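Local coordinates for protein periplasmic beta-glucosidase (Pseudomonas aeruginosa, PDB 6R5T) that probably hydrolyses terminal, non-reducing beta-D-glucosyl residues with release of beta-D-glucose, as a periplasmic family 3 glycoside hydrolase, at residues N224-G228 against V229-A233; V408-Y411 against Q412-N416; E629-A632 against R633-L637. The protein carries 1 engineered substitution. All coordinates share one frame; numbering follows the deposited sequence.

Contact 1: residues N224-G228 against V229-A233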
loop_
_atom_site.group_PDB
_atom_site.type_symbol
_atom_site.label_atom_id
_atom_site.label_comp_id
_atom_site.label_asym_id
_atom_site.label_seq_id
_atom_site.Cartn_x
_atom_site.Cartn_y
_atom_site.Cartn_z
ATOM N N ASN A 224 -9.218 -12.411 6.544
ATOM C CA ASN A 224 -9.369 -11.017 6.072
ATOM C C ASN A 224 -10.706 -10.782 5.332
ATOM O O ASN A 224 -11.345 -11.748 4.822
ATOM C CB ASN A 224 -8.275 -10.673 5.057
ATOM C CG ASN A 224 -8.155 -11.677 3.934
ATOM O OD1 ASN A 224 -7.707 -12.814 4.145
ATOM N ND2 ASN A 224 -8.558 -11.297 2.725
ATOM N N THR A 225 -11.102 -9.504 5.262
ATOM C CA THR A 225 -12.115 -9.060 4.281
ATOM C C THR A 225 -11.525 -9.122 2.880
ATOM O O THR A 225 -10.281 -8.889 2.686
ATOM C CB THR A 225 -12.649 -7.661 4.586
ATOM O OG1 THR A 225 -11.561 -6.727 4.597
ATOM C CG2 THR A 225 -13.386 -7.595 5.885
ATOM N N ILE A 226 -12.387 -9.349 1.912
ATOM C CA ILE A 226 -12.089 -9.206 0.464
ATOM C C ILE A 226 -13.103 -8.190 -0.040
ATOM O O ILE A 226 -14.311 -8.495 -0.007
ATOM C CB ILE A 226 -12.215 -10.538 -0.282
ATOM C CG1 ILE A 226 -11.174 -11.515 0.243
ATOM C CG2 ILE A 226 -12.180 -10.336 -1.796
ATOM C CD1 ILE A 226 -11.398 -12.916 -0.235
ATOM N N ASN A 227 -12.647 -6.990 -0.366
ATOM C CA ASN A 227 -13.550 -5.943 -0.894
ATOM C C ASN A 227 -14.746 -5.772 0.056
ATOM O O ASN A 227 -15.915 -5.634 -0.382
ATOM C CB ASN A 227 -13.890 -6.301 -2.341
ATOM C CG ASN A 227 -12.676 -6.294 -3.231
ATOM O OD1 ASN A 227 -11.602 -5.967 -2.771
ATOM N ND2 ASN A 227 -12.835 -6.604 -4.501
ATOM N N GLY A 228 -14.496 -5.762 1.356
ATOM C CA GLY A 228 -15.493 -5.506 2.377
ATOM C C GLY A 228 -16.127 -6.725 2.994
ATOM O O GLY A 228 -16.773 -6.554 4.051
ATOM N N VAL A 229 -15.997 -7.884 2.374
ATOM C CA VAL A 229 -16.690 -9.105 2.867
ATOM C C VAL A 229 -15.652 -10.071 3.406
ATOM O O VAL A 229 -14.890 -10.627 2.646
ATOM C CB VAL A 229 -17.546 -9.744 1.769
ATOM C CG1 VAL A 229 -18.322 -10.927 2.345
ATOM C CG2 VAL A 229 -18.506 -8.713 1.219
ATOM N N PRO A 230 -15.674 -10.352 4.719
ATOM C CA PRO A 230 -14.825 -11.409 5.274
ATOM C C PRO A 230 -14.937 -12.690 4.446
ATOM O O PRO A 230 -16.048 -13.134 4.098
ATOM C CB PRO A 230 -15.373 -11.623 6.689
ATOM C CG PRO A 230 -15.981 -10.302 7.042
ATOM C CD PRO A 230 -16.547 -9.786 5.738
ATOM N N ALA A 231 -13.812 -13.338 4.180
ATOM C CA ALA A 231 -13.778 -14.590 3.421
ATOM C C ALA A 231 -14.759 -15.610 4.039
ATOM O O ALA A 231 -15.422 -16.328 3.287
ATOM C CB ALA A 231 -12.372 -15.106 3.352
ATOM N N THR A 232 -14.806 -15.644 5.354
ATOM C CA THR A 232 -15.625 -16.628 6.110
ATOM C C THR A 232 -17.104 -16.430 5.799
ATOM O O THR A 232 -17.868 -17.410 5.979
ATOM C CB THR A 232 -15.307 -16.496 7.588
ATOM O OG1 THR A 232 -13.902 -16.657 7.727
ATOM C CG2 THR A 232 -16.028 -17.532 8.438
ATOM N N ALA A 233 -17.538 -15.230 5.378
ATOM C CA ALA A 233 -18.959 -14.956 5.053
ATOM C C ALA A 233 -19.163 -14.681 3.571
ATOM O O ALA A 233 -20.189 -14.073 3.218
ATOM C CB ALA A 233 -19.452 -13.784 5.843
#
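The carbonyl oxygen of V229 receives the N-H of I226, with 2.9 Å from I226 N to V229 O, and T225 CA adds a CA-H...O contact to the same oxygen. In return V229 N donates to I226 O at 3.0 Å. Both bonds are nearly straight at hydrogen, yet each donor stands well above the plane of the carbonyl it meets, about 60° out of it. One step further from the turn, A231 N donates to N224 O at 3.0 Å, tilted only 17° from the carbonyl plane. T225 and P230 form the non-hydrogen-bonded pair between these bonds. Their side chains diverge from one another, yet T225 CG2 still lies 3.8 Å from P230 CD: with OG1 between the backbone N and the carbonyl carbon (chi1 58°), CG2 is left beside the backbone N, on the side of the proline ring. I226 and V229 point to one face, and M200 of helix 197-204 touches I226 and N227. The N224 amide is tied down as well: ND2 donates to T225 O at 3.0 Å and to A179 O, while OD1 bonds with S222 OG. N227 and G228, both at positive phi, make the corner; next to it V229 packs on L666 of the second subunit. The whole is a beta hairpin with a two-residue loop, closed by a type I' turn and set at the subunit interface.

Contact 2: residues V408-Y411 against Q412-N416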
loop_
_atom_site.group_PDB
_atom_site.type_symbol
_atom_site.label_atom_id
_atom_site.label_comp_id
_atom_site.label_asym_id
_atom_site.label_seq_id
_atom_site.Cartn_x
_atom_site.Cartn_y
_atom_site.Cartn_z
ATOM N N VAL A 408 20.946 -27.823 14.134
ATOM C CA VAL A 408 22.372 -27.470 13.971
ATOM C C VAL A 408 22.486 -25.953 13.803
ATOM O O VAL A 408 22.032 -25.438 12.753
ATOM C CB VAL A 408 22.997 -28.223 12.801
ATOM C CG1 VAL A 408 24.479 -27.888 12.686
ATOM C CG2 VAL A 408 22.762 -29.719 12.875
ATOM N N THR A 409 23.073 -25.276 14.764
ATOM C CA THR A 409 23.345 -23.826 14.650
ATOM C C THR A 409 24.424 -23.519 13.604
ATOM O O THR A 409 25.161 -24.400 13.157
ATOM C CB THR A 409 23.744 -23.216 15.990
ATOM O OG1 THR A 409 25.043 -23.736 16.294
ATOM C CG2 THR A 409 22.757 -23.516 17.102
ATOM N N VAL A 410 24.488 -22.262 13.199
ATOM C CA VAL A 410 25.577 -21.840 12.280
ATOM C C VAL A 410 26.912 -22.119 12.964
ATOM O O VAL A 410 27.772 -22.729 12.324
ATOM C CB VAL A 410 25.450 -20.378 11.866
ATOM C CG1 VAL A 410 26.683 -19.943 11.094
ATOM C CG2 VAL A 410 24.178 -20.191 11.077
ATOM N N TYR A 411 27.055 -21.747 14.233
ATOM C CA TYR A 411 28.310 -22.048 14.963
ATOM C C TYR A 411 28.640 -23.539 14.880
ATOM O O TYR A 411 29.758 -23.946 14.553
ATOM C CB TYR A 411 28.227 -21.561 16.402
ATOM C CG TYR A 411 29.507 -21.854 17.129
ATOM C CD1 TYR A 411 29.707 -23.084 17.730
ATOM C CD2 TYR A 411 30.522 -20.924 17.145
ATOM C CE1 TYR A 411 30.889 -23.364 18.392
ATOM C CE2 TYR A 411 31.716 -21.186 17.802
ATOM C CZ TYR A 411 31.902 -22.426 18.372
ATOM O OH TYR A 411 33.073 -22.704 19.010
ATOM N N GLN A 412 27.688 -24.423 15.192
ATOM C CA GLN A 412 27.942 -25.863 15.238
ATOM C C GLN A 412 28.257 -26.386 13.857
ATOM O O GLN A 412 29.091 -27.285 13.729
ATOM C CB GLN A 412 26.752 -26.593 15.883
ATOM C CG GLN A 412 27.019 -28.058 16.113
ATOM C CD GLN A 412 28.087 -28.232 17.169
ATOM O OE1 GLN A 412 27.984 -27.670 18.249
ATOM N NE2 GLN A 412 29.185 -28.874 16.794
ATOM N N GLY A 413 27.615 -25.850 12.811
ATOM C CA GLY A 413 27.918 -26.267 11.435
ATOM C C GLY A 413 29.368 -25.941 11.087
ATOM O O GLY A 413 30.050 -26.787 10.458
ATOM N N LEU A 414 29.835 -24.774 11.501
ATOM C CA LEU A 414 31.230 -24.391 11.219
ATOM C C LEU A 414 32.156 -25.317 12.028
ATOM O O LEU A 414 33.093 -25.831 11.449
ATOM C CB LEU A 414 31.427 -22.938 11.587
ATOM C CG LEU A 414 30.658 -21.973 10.701
ATOM C CD1 LEU A 414 30.807 -20.600 11.262
ATOM C CD2 LEU A 414 31.111 -22.031 9.260
ATOM N N ALA A 415 31.807 -25.607 13.288
ATOM C CA ALA A 415 32.648 -26.485 14.157
ATOM C C ALA A 415 32.741 -27.863 13.515
ATOM O O ALA A 415 33.839 -28.476 13.481
ATOM C CB ALA A 415 32.070 -26.542 15.557
ATOM N N ASN A 416 31.620 -28.386 13.021
ATOM C CA ASN A 416 31.539 -29.705 12.357
ATOM C C ASN A 416 32.452 -29.740 11.126
ATOM O O ASN A 416 33.105 -30.757 10.860
ATOM C CB ASN A 416 30.104 -30.031 11.942
ATOM C CG ASN A 416 29.153 -30.284 13.093
ATOM O OD1 ASN A 416 29.556 -30.521 14.245
ATOM N ND2 ASN A 416 27.866 -30.283 12.775
#
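V408-Y411 and Q412-N416 meet as the capped first turns of helix 410-418, a local contact within the C-terminal family 3 domain, where the helix packs against strands 380-384 and 423-427 and helix 545-553. T409 is the N-cap. Its OG1, placed between the backbone N and the carbonyl carbon (chi1 70°), accepts the N-H of Q412, with 2.9 Å between T409 OG1 and Q412 N and 163° at hydrogen. The hydroxyl thereby caps a first-turn amide, and T409 OG1 also rests 3.4 Å from Q412 CB as the two side chains pass at a slant. Regular i to i+4 bonding begins at once: G413 N donates to T409 O, L414 N to V410 O and A415 N to Y411 O.

Ahead of the cap, the CG1 methyl of V408 rests against the first turn, 3.7 Å from G413 N. V410 and L414 run side by side, V410 CG1 4.2 Å from L414 CD1, and form the apolar side turned to I549, A550 and L424. Y411 CE1 comes within 4.4 Å of A415 CB, while its ring makes a cation-pi contact with K389. On the exposed side Q412 bends at chi2, bringing NE2 3.1 Å from N416 OD1; the donor lies 44° above that carbonyl plane, and N416 ND2 is bonded in turn to N547 OD1. The arrangement is a threonine N-cap on an amphipathic helix flanking a mixed beta-sheet.

Contact 3: residues E629-A632 against R633-L637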
loop_
_atom_site.group_PDB
_atom_site.type_symbol
_atom_site.label_atom_id
_atom_site.label_comp_id
_atom_site.label_asym_id
_atom_site.label_seq_id
_atom_site.Cartn_x
_atom_site.Cartn_y
_atom_site.Cartn_z
ATOM N N GLU A 629 8.742 -16.297 -36.043
ATOM C CA GLU A 629 8.385 -14.885 -35.823
ATOM C C GLU A 629 6.879 -14.764 -35.654
ATOM O O GLU A 629 6.460 -13.701 -35.226
ATOM C CB GLU A 629 8.900 -14.051 -36.989
ATOM C CG GLU A 629 10.411 -13.855 -36.937
ATOM C CD GLU A 629 10.978 -12.774 -37.849
ATOM O OE1 GLU A 629 10.299 -11.724 -38.050
ATOM O OE2 GLU A 629 12.115 -12.971 -38.345
ATOM N N ARG A 630 6.125 -15.810 -36.003
ATOM C CA ARG A 630 4.656 -15.787 -35.997
ATOM C C ARG A 630 4.176 -17.040 -35.301
ATOM O O ARG A 630 4.825 -18.094 -35.443
ATOM C CB ARG A 630 4.164 -15.692 -37.438
ATOM C CG ARG A 630 4.461 -14.344 -38.060
ATOM C CD ARG A 630 4.388 -14.426 -39.576
ATOM N NE ARG A 630 3.213 -13.695 -39.995
ATOM C CZ ARG A 630 2.485 -13.951 -41.074
ATOM N NH1 ARG A 630 1.416 -13.206 -41.314
ATOM N NH2 ARG A 630 2.801 -14.944 -41.896
ATOM N N LEU A 631 3.136 -16.909 -34.496
ATOM C CA LEU A 631 2.523 -18.041 -33.775
ATOM C C LEU A 631 1.049 -18.117 -34.151
ATOM O O LEU A 631 0.277 -17.186 -33.901
ATOM C CB LEU A 631 2.702 -17.880 -32.266
ATOM C CG LEU A 631 2.167 -19.027 -31.417
ATOM C CD1 LEU A 631 2.894 -20.312 -31.743
ATOM C CD2 LEU A 631 2.255 -18.713 -29.915
ATOM N N ALA A 632 0.663 -19.216 -34.780
ATOM C CA ALA A 632 -0.762 -19.489 -35.021
ATOM C C ALA A 632 -1.443 -19.951 -33.729
ATOM O O ALA A 632 -0.840 -20.646 -32.873
ATOM C CB ALA A 632 -0.876 -20.515 -36.126
ATOM N N ARG A 633 -2.725 -19.644 -33.602
ATOM C CA ARG A 633 -3.574 -20.214 -32.526
ATOM C C ARG A 633 -3.558 -21.745 -32.629
ATOM O O ARG A 633 -3.672 -22.253 -33.746
ATOM C CB ARG A 633 -5.021 -19.749 -32.640
ATOM C CG ARG A 633 -5.207 -18.245 -32.765
ATOM C CD ARG A 633 -5.426 -17.632 -31.409
ATOM N NE ARG A 633 -5.581 -16.182 -31.529
ATOM C CZ ARG A 633 -5.808 -15.364 -30.510
ATOM N NH1 ARG A 633 -5.934 -15.861 -29.290
ATOM N NH2 ARG A 633 -5.876 -14.057 -30.711
ATOM N N GLY A 634 -3.446 -22.415 -31.495
ATOM C CA GLY A 634 -3.333 -23.874 -31.388
ATOM C C GLY A 634 -1.900 -24.357 -31.460
ATOM O O GLY A 634 -1.680 -25.493 -31.048
ATOM N N ALA A 635 -0.926 -23.527 -31.858
ATOM C CA ALA A 635 0.476 -23.962 -32.011
ATOM C C ALA A 635 1.276 -23.573 -30.761
ATOM O O ALA A 635 0.808 -22.762 -29.960
ATOM C CB ALA A 635 1.076 -23.373 -33.251
ATOM N N THR A 636 2.451 -24.164 -30.664
ATOM C CA THR A 636 3.490 -23.902 -29.639
ATOM C C THR A 636 4.675 -23.286 -30.351
ATOM O O THR A 636 4.964 -23.592 -31.533
ATOM C CB THR A 636 3.845 -25.192 -28.893
ATOM O OG1 THR A 636 2.693 -25.481 -28.102
ATOM C CG2 THR A 636 5.011 -25.085 -27.945
ATOM N N LEU A 637 5.342 -22.411 -29.616
ATOM C CA LEU A 637 6.583 -21.727 -29.996
ATOM C C LEU A 637 7.676 -22.304 -29.094
ATOM O O LEU A 637 7.367 -22.633 -27.908
ATOM C CB LEU A 637 6.339 -20.234 -29.707
ATOM C CG LEU A 637 7.426 -19.278 -30.161
ATOM C CD1 LEU A 637 6.967 -18.526 -31.391
ATOM C CD2 LEU A 637 7.800 -18.306 -29.057
#
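Apolar contact is carried by L631, whose CD1 reaches over the chain from A635 to L637. L631 CD1 lies 3.9 Å from A635 CB and 4.0 Å from L637 CB, and it also meets the backbone between them, 3.7 Å from A635 O. CG stands opposite the backbone N (chi1 -177°), which carries the branch across the bend toward both residues. L637 and L631 are buried together against F730, and L631 packs further on L732. At the outer end, A632 CB and A635 CB approach to 4.5 Å.

One backbone hydrogen bond spans the bend, A635 N to A632 O at 3.1 Å; the donor stands 40° above the carbonyl plane. It closes the turn whose corner is R633 and G634, the latter at positive phi (88°), a conformation glycine takes easily.

Charge enters through R633, whose side chain is bent at chi2: NH1 forms a salt bridge with E695 OE2 and also donates to A709 O. This pins the corner to neighbouring loops, with the side chain about 9 Å from a bound magnesium ion. The arrangement is a type II beta turn linking strands 630-631 and 636-645, which lie in different sheets of the fibronectin type III-like domain.

The three contacts follow one another along the chain, each closed before the next opens, and none touches another. Contact 1 lies in the N-terminal family 3 region and contact 2 in the C-terminal one, on opposite sides of the chain's centre, with centres about 46 Å apart. Contact 3 is about 41 Å from contact 1 and 53 Å from contact 2, centre to centre. In contact 1 the N224 side chain lies about 10 Å from a bound glucose unit, although the hairpin is not part of the sugar-binding pocket. Contact 2 lies away from the sugar and magnesium sites, whereas contact 3 neighbours the magnesium site of D661 and V663.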